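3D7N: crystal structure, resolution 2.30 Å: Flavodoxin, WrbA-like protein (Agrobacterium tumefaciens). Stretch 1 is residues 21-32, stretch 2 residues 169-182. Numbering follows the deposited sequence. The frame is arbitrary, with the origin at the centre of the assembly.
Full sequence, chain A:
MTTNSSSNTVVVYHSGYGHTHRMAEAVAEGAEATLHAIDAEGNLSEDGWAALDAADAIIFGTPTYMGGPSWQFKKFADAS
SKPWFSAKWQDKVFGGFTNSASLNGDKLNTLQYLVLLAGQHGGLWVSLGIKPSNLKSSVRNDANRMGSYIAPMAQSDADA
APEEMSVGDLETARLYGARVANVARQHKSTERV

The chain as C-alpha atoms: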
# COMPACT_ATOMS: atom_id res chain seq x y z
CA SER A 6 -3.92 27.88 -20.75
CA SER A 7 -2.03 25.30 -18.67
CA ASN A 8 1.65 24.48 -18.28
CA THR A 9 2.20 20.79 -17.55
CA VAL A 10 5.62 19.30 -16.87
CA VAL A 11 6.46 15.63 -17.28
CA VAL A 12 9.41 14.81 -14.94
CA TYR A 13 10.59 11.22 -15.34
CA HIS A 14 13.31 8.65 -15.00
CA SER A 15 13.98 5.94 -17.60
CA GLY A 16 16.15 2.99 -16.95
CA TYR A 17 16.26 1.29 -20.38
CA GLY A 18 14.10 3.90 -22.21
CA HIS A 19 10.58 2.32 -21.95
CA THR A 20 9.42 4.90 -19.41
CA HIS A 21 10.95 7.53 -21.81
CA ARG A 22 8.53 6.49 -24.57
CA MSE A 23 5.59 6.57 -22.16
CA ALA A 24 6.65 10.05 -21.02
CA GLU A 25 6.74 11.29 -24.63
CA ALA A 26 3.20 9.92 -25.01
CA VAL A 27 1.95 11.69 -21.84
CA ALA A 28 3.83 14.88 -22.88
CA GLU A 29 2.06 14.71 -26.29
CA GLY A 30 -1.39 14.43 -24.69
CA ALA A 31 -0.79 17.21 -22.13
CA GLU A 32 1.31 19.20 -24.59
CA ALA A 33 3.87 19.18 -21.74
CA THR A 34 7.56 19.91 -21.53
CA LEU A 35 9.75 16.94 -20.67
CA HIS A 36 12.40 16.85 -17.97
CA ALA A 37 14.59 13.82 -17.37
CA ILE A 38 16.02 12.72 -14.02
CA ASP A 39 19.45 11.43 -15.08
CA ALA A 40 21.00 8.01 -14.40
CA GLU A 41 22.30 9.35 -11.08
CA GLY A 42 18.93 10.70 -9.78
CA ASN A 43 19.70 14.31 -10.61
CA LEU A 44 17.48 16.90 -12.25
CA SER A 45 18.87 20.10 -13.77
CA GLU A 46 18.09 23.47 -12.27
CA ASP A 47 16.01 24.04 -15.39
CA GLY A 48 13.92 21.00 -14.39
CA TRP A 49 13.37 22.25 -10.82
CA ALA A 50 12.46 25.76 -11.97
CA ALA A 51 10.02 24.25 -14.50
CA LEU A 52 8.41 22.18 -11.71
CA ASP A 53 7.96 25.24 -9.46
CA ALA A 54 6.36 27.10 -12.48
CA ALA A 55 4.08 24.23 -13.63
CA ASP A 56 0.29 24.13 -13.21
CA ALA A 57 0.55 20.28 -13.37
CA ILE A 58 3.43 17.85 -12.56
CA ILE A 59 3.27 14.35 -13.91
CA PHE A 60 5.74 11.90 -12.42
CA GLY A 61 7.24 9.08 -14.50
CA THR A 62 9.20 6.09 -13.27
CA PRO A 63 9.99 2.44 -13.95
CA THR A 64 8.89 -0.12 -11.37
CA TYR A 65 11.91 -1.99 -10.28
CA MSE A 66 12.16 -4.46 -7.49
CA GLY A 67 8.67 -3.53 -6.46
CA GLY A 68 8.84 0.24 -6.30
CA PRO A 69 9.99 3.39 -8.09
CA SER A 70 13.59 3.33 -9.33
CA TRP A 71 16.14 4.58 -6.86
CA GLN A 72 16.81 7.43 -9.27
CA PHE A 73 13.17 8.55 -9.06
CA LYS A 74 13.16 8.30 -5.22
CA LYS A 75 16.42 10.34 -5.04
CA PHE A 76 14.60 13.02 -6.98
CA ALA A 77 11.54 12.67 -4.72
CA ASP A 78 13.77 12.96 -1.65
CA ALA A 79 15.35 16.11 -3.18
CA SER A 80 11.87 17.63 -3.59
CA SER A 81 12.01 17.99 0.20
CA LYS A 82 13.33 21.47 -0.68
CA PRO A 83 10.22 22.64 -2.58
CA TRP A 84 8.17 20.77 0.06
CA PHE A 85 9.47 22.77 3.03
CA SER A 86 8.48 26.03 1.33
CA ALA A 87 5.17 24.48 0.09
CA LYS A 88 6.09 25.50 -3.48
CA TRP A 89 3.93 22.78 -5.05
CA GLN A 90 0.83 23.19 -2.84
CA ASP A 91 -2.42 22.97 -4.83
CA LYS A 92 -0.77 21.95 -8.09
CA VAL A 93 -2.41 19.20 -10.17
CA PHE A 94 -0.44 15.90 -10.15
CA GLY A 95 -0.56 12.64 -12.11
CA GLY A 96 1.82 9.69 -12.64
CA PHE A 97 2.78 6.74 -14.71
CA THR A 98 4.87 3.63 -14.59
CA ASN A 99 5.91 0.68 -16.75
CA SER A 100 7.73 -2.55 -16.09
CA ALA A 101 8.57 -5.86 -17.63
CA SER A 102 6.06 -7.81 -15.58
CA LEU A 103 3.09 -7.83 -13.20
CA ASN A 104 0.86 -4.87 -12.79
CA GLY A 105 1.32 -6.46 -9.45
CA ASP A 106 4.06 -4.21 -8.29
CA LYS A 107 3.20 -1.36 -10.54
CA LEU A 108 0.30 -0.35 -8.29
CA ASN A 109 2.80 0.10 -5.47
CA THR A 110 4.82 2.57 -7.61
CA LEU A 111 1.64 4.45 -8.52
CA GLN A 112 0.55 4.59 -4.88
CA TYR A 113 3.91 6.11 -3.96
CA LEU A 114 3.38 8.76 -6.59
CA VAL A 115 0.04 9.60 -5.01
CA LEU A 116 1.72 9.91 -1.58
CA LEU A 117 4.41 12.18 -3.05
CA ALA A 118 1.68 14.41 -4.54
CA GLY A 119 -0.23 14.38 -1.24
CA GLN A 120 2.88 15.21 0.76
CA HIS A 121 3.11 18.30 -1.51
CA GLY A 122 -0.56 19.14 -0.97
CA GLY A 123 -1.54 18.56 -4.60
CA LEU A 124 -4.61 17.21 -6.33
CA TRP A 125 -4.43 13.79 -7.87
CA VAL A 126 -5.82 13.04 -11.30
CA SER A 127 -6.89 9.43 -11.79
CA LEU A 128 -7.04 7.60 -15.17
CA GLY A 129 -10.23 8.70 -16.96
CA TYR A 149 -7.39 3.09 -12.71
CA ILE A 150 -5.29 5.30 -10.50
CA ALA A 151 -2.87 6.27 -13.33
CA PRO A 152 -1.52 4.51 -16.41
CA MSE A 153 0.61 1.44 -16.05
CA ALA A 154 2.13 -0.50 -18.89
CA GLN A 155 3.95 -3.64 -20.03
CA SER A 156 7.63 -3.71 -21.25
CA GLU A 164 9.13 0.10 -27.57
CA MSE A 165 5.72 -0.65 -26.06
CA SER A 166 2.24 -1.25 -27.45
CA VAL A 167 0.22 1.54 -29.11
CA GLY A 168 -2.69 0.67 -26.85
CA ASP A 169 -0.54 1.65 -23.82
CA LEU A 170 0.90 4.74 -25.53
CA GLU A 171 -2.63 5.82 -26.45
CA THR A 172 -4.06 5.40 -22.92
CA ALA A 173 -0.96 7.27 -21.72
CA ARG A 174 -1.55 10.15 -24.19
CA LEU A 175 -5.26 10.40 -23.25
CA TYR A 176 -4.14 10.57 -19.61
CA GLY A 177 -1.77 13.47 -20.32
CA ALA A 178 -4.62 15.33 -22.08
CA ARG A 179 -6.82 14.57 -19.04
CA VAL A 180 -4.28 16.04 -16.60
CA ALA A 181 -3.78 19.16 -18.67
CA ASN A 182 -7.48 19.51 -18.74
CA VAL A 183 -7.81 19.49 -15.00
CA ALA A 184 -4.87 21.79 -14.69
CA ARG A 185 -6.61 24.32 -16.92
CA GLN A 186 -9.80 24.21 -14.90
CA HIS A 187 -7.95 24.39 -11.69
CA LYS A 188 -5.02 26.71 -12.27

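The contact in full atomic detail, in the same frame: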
# COMPACT_ATOMS: atom_id res chain seq x y z
N HIS A 21 10.73 6.35 -20.94
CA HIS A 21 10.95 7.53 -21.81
C HIS A 21 9.89 7.63 -22.91
O HIS A 21 9.39 8.72 -23.20
CB HIS A 21 12.34 7.50 -22.46
CG HIS A 21 12.59 8.63 -23.42
ND1 HIS A 21 12.62 9.95 -23.03
CD2 HIS A 21 12.82 8.63 -24.76
CE1 HIS A 21 12.87 10.72 -24.08
NE2 HIS A 21 12.99 9.94 -25.14
N ARG A 22 9.55 6.51 -23.53
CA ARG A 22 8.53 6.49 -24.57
C ARG A 22 7.15 6.83 -24.01
O ARG A 22 6.37 7.57 -24.60
CB ARG A 22 8.52 5.12 -25.28
CG ARG A 22 7.77 5.08 -26.57
CD ARG A 22 8.44 5.93 -27.65
NE ARG A 22 7.52 6.23 -28.75
CZ ARG A 22 6.55 7.15 -28.73
NH1 ARG A 22 6.30 7.89 -27.65
NH2 ARG A 22 5.79 7.30 -29.80
N MSE A 23 6.86 6.28 -22.84
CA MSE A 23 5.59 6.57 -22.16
C MSE A 23 5.48 8.05 -21.74
O MSE A 23 4.40 8.63 -21.76
CB MSE A 23 5.45 5.65 -20.96
CG MSE A 23 4.16 4.85 -20.93
SE MSE A 23 4.01 4.13 -19.05
CE MSE A 23 2.03 4.36 -18.78
N ALA A 24 6.60 8.64 -21.37
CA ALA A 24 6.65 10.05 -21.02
C ALA A 24 6.38 10.91 -22.25
O ALA A 24 5.62 11.87 -22.15
CB ALA A 24 7.98 10.39 -20.39
N GLU A 25 7.02 10.59 -23.39
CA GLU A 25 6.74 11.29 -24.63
C GLU A 25 5.24 11.25 -24.96
O GLU A 25 4.65 12.25 -25.32
CB GLU A 25 7.59 10.74 -25.79
CG GLU A 25 9.09 11.09 -25.67
CD GLU A 25 10.04 10.26 -26.54
OE1 GLU A 25 9.88 9.03 -26.66
OE2 GLU A 25 10.98 10.85 -27.09
N ALA A 26 4.63 10.09 -24.80
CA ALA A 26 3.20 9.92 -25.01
C ALA A 26 2.32 10.81 -24.09
O ALA A 26 1.37 11.48 -24.55
CB ALA A 26 2.83 8.43 -24.87
N VAL A 27 2.65 10.84 -22.80
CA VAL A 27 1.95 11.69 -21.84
C VAL A 27 2.23 13.16 -22.17
O VAL A 27 1.29 13.94 -22.26
CB VAL A 27 2.35 11.33 -20.36
CG1 VAL A 27 1.69 12.29 -19.30
CG2 VAL A 27 2.05 9.84 -20.08
N ALA A 28 3.48 13.53 -22.42
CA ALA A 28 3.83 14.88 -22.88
C ALA A 28 3.00 15.33 -24.11
O ALA A 28 2.46 16.42 -24.14
CB ALA A 28 5.31 14.97 -23.16
N GLU A 29 2.91 14.47 -25.12
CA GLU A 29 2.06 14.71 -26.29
C GLU A 29 0.61 15.01 -25.94
O GLU A 29 0.04 15.96 -26.43
CB GLU A 29 2.14 13.50 -27.23
CG GLU A 29 1.34 13.58 -28.50
CD GLU A 29 1.64 12.42 -29.42
OE1 GLU A 29 2.71 11.81 -29.25
OE2 GLU A 29 0.82 12.11 -30.31
N GLY A 30 -0.00 14.20 -25.07
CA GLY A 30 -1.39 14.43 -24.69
C GLY A 30 -1.63 15.72 -23.93
O GLY A 30 -2.63 16.44 -24.17
N ALA A 31 -0.72 16.00 -22.98
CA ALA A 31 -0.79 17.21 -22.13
C ALA A 31 -0.15 18.43 -22.80
O ALA A 31 -0.19 19.54 -22.24
CB ALA A 31 -0.09 16.98 -20.84
N GLU A 32 0.44 18.22 -23.98
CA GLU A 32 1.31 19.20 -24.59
C GLU A 32 2.27 19.75 -23.54
O GLU A 32 2.32 20.95 -23.32
CB GLU A 32 0.47 20.31 -25.22
CG GLU A 32 -0.53 19.78 -26.25
CD GLU A 32 -1.28 20.89 -26.99
OE1 GLU A 32 -1.95 21.72 -26.32
OE2 GLU A 32 -1.18 20.96 -28.24
N ASP A 169 -1.07 0.98 -25.03
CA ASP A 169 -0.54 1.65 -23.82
C ASP A 169 -0.14 3.10 -24.02
O ASP A 169 -0.38 3.94 -23.14
CB ASP A 169 0.65 0.89 -23.23
CG ASP A 169 0.26 -0.50 -22.74
OD1 ASP A 169 -0.96 -0.70 -22.47
OD2 ASP A 169 1.15 -1.40 -22.67
N LEU A 170 0.50 3.38 -25.16
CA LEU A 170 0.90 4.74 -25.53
C LEU A 170 -0.35 5.62 -25.69
O LEU A 170 -0.36 6.76 -25.26
CB LEU A 170 1.78 4.76 -26.80
CG LEU A 170 3.10 4.00 -26.71
CD1 LEU A 170 3.76 3.89 -28.04
CD2 LEU A 170 4.00 4.69 -25.74
N GLU A 171 -1.40 5.06 -26.26
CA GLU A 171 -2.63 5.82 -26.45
C GLU A 171 -3.35 6.17 -25.13
O GLU A 171 -3.71 7.34 -24.89
CB GLU A 171 -3.55 5.07 -27.42
CG GLU A 171 -4.92 5.71 -27.71
CD GLU A 171 -4.87 7.14 -28.28
OE1 GLU A 171 -3.76 7.62 -28.58
OE2 GLU A 171 -5.96 7.74 -28.46
N THR A 172 -3.50 5.18 -24.26
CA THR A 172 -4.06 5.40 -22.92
C THR A 172 -3.19 6.40 -22.17
O THR A 172 -3.70 7.32 -21.52
CB THR A 172 -4.46 4.02 -22.14
OG1 THR A 172 -3.73 2.91 -22.66
CG2 THR A 172 -5.99 3.63 -22.46
N ALA A 173 -1.87 6.27 -22.31
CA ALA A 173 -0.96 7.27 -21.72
C ALA A 173 -1.20 8.69 -22.25
O ALA A 173 -1.28 9.66 -21.50
CB ALA A 173 0.51 6.84 -21.94
N ARG A 174 -1.35 8.83 -23.56
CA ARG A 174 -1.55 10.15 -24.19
C ARG A 174 -2.89 10.79 -23.76
O ARG A 174 -2.96 11.97 -23.47
CB ARG A 174 -1.50 9.98 -25.72
CG ARG A 174 -1.70 11.27 -26.48
CD ARG A 174 -2.08 11.02 -27.92
NE ARG A 174 -3.44 10.50 -28.02
CZ ARG A 174 -4.55 11.22 -27.87
NH1 ARG A 174 -4.49 12.53 -27.62
NH2 ARG A 174 -5.73 10.64 -28.02
N LEU A 175 -3.94 9.99 -23.75
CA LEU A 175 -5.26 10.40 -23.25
C LEU A 175 -5.13 10.89 -21.83
O LEU A 175 -5.68 11.93 -21.48
CB LEU A 175 -6.26 9.23 -23.29
CG LEU A 175 -7.18 8.90 -24.46
CD1 LEU A 175 -7.36 10.09 -25.44
CD2 LEU A 175 -6.77 7.64 -25.16
N TYR A 176 -4.38 10.16 -21.00
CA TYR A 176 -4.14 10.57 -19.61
C TYR A 176 -3.47 11.95 -19.50
O TYR A 176 -3.83 12.75 -18.64
CB TYR A 176 -3.27 9.57 -18.89
CG TYR A 176 -3.03 9.90 -17.41
CD1 TYR A 176 -4.09 9.89 -16.48
CD2 TYR A 176 -1.74 10.16 -16.92
CE1 TYR A 176 -3.90 10.16 -15.15
CE2 TYR A 176 -1.52 10.41 -15.57
CZ TYR A 176 -2.62 10.40 -14.67
OH TYR A 176 -2.44 10.64 -13.31
N GLY A 177 -2.47 12.21 -20.34
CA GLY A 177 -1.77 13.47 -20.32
C GLY A 177 -2.71 14.61 -20.72
O GLY A 177 -2.63 15.71 -20.14
N ALA A 178 -3.58 14.35 -21.71
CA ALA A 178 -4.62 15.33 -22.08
C ALA A 178 -5.60 15.53 -20.91
O ALA A 178 -6.07 16.64 -20.66
CB ALA A 178 -5.35 14.88 -23.39
N ARG A 179 -5.86 14.48 -20.14
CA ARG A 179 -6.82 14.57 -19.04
C ARG A 179 -6.25 15.38 -17.87
O ARG A 179 -6.96 16.12 -17.18
CB ARG A 179 -7.23 13.17 -18.61
CG ARG A 179 -8.16 13.12 -17.42
CD ARG A 179 -8.41 11.70 -17.05
NE ARG A 179 -8.94 11.49 -15.70
CZ ARG A 179 -10.21 11.67 -15.34
NH1 ARG A 179 -10.60 11.37 -14.11
NH2 ARG A 179 -11.09 12.14 -16.18
N VAL A 180 -4.94 15.26 -17.66
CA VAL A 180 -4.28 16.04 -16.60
C VAL A 180 -4.23 17.51 -17.00
O VAL A 180 -4.55 18.37 -16.19
CB VAL A 180 -2.81 15.56 -16.30
CG1 VAL A 180 -2.15 16.52 -15.25
CG2 VAL A 180 -2.77 14.09 -15.83
N ALA A 181 -3.86 17.79 -18.23
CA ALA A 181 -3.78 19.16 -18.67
C ALA A 181 -5.14 19.76 -18.53
O ALA A 181 -5.29 20.88 -18.15
CB ALA A 181 -3.30 19.24 -20.07
N ASN A 182 -6.15 18.99 -18.82
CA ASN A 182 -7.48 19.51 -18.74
C ASN A 182 -7.85 19.94 -17.35
O ASN A 182 -8.45 20.97 -17.17
CB ASN A 182 -8.48 18.51 -19.24
CG ASN A 182 -9.76 19.16 -19.68
OD1 ASN A 182 -10.82 18.88 -19.15
ND2 ASN A 182 -9.67 20.05 -20.66
O HOH W 1 -2.45 14.55 -28.28

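The two stretches are helices whose axes approach to 6.3 Å and cross at -42°, with their N-to-C directions 42° apart. So small a separation requires small residues at the interface, and no hydrogen bond joins one stretch directly to the other; the contact rests on packing and on CA-H...O approaches.

Stretch 2 opens the contact with Leu 170. Its CA-to-CB bond points sideways, but the m, t rotamer brings the end of the side chain nearer to stretch 1. CD2 lies 3.9 Å from CG of Arg 22 and 4.0 Å from CB of Ala 26, while CD1 covers one face of the Arg 22 guanidinium.

One turn on, Ala 173 points its CB toward stretch 1, into a pocket of apolar side chains: 3.9 Å to CG2 of Val 27, 4.1 Å to CB of Ala 26 and 4.3 Å to CG of the selenomethionine Met 23.

Arg 174 contributes through both backbone and side chain. Its CA lies 3.2 Å from O of Ala 26, with an angle of 139° at the hydrogen, and its O receives the CA of Gly 30 at 3.2 Å and 158°, the straighter of these two CA-H...O contacts. The guanidinium is held within its own helix by a bidentate salt bridge to Glu 171, NE to OE1 at 3.0 Å and NH2 to OE2 at 2.9 Å, both nearly linear. NH1 remains free to donate to water 1 (2.9 Å), which in turn donates a weak hydrogen bond to O of Glu 29 (3.4 Å), giving a water-mediated link between the helices.

At Gly 177 the backbones pack directly: its C is 3.6 Å from C of Gly 30. An ideal CB on Gly 177 would fall 2.2 Å from O of Val 27, and one on Gly 30 would fall 1.7 Å from O of Arg 174; both are clashes, so the spacing depends on two glycines. CB of Ala 31 sits only 2.9 Å from O of Gly 177, a very tight approach.

The nearest CA pair in the register is CA of Gly 30 with CA of Ala 178, at 4.2 Å. O of Gly 30 is 3.1 Å from CA of Ala 178 and 3.4 Å from its N, but the latter angle is too poor for a hydrogen bond.

Finally, Ala 181 points toward stretch 1, and its CB meets CB of Ala 31 at 4.0 Å.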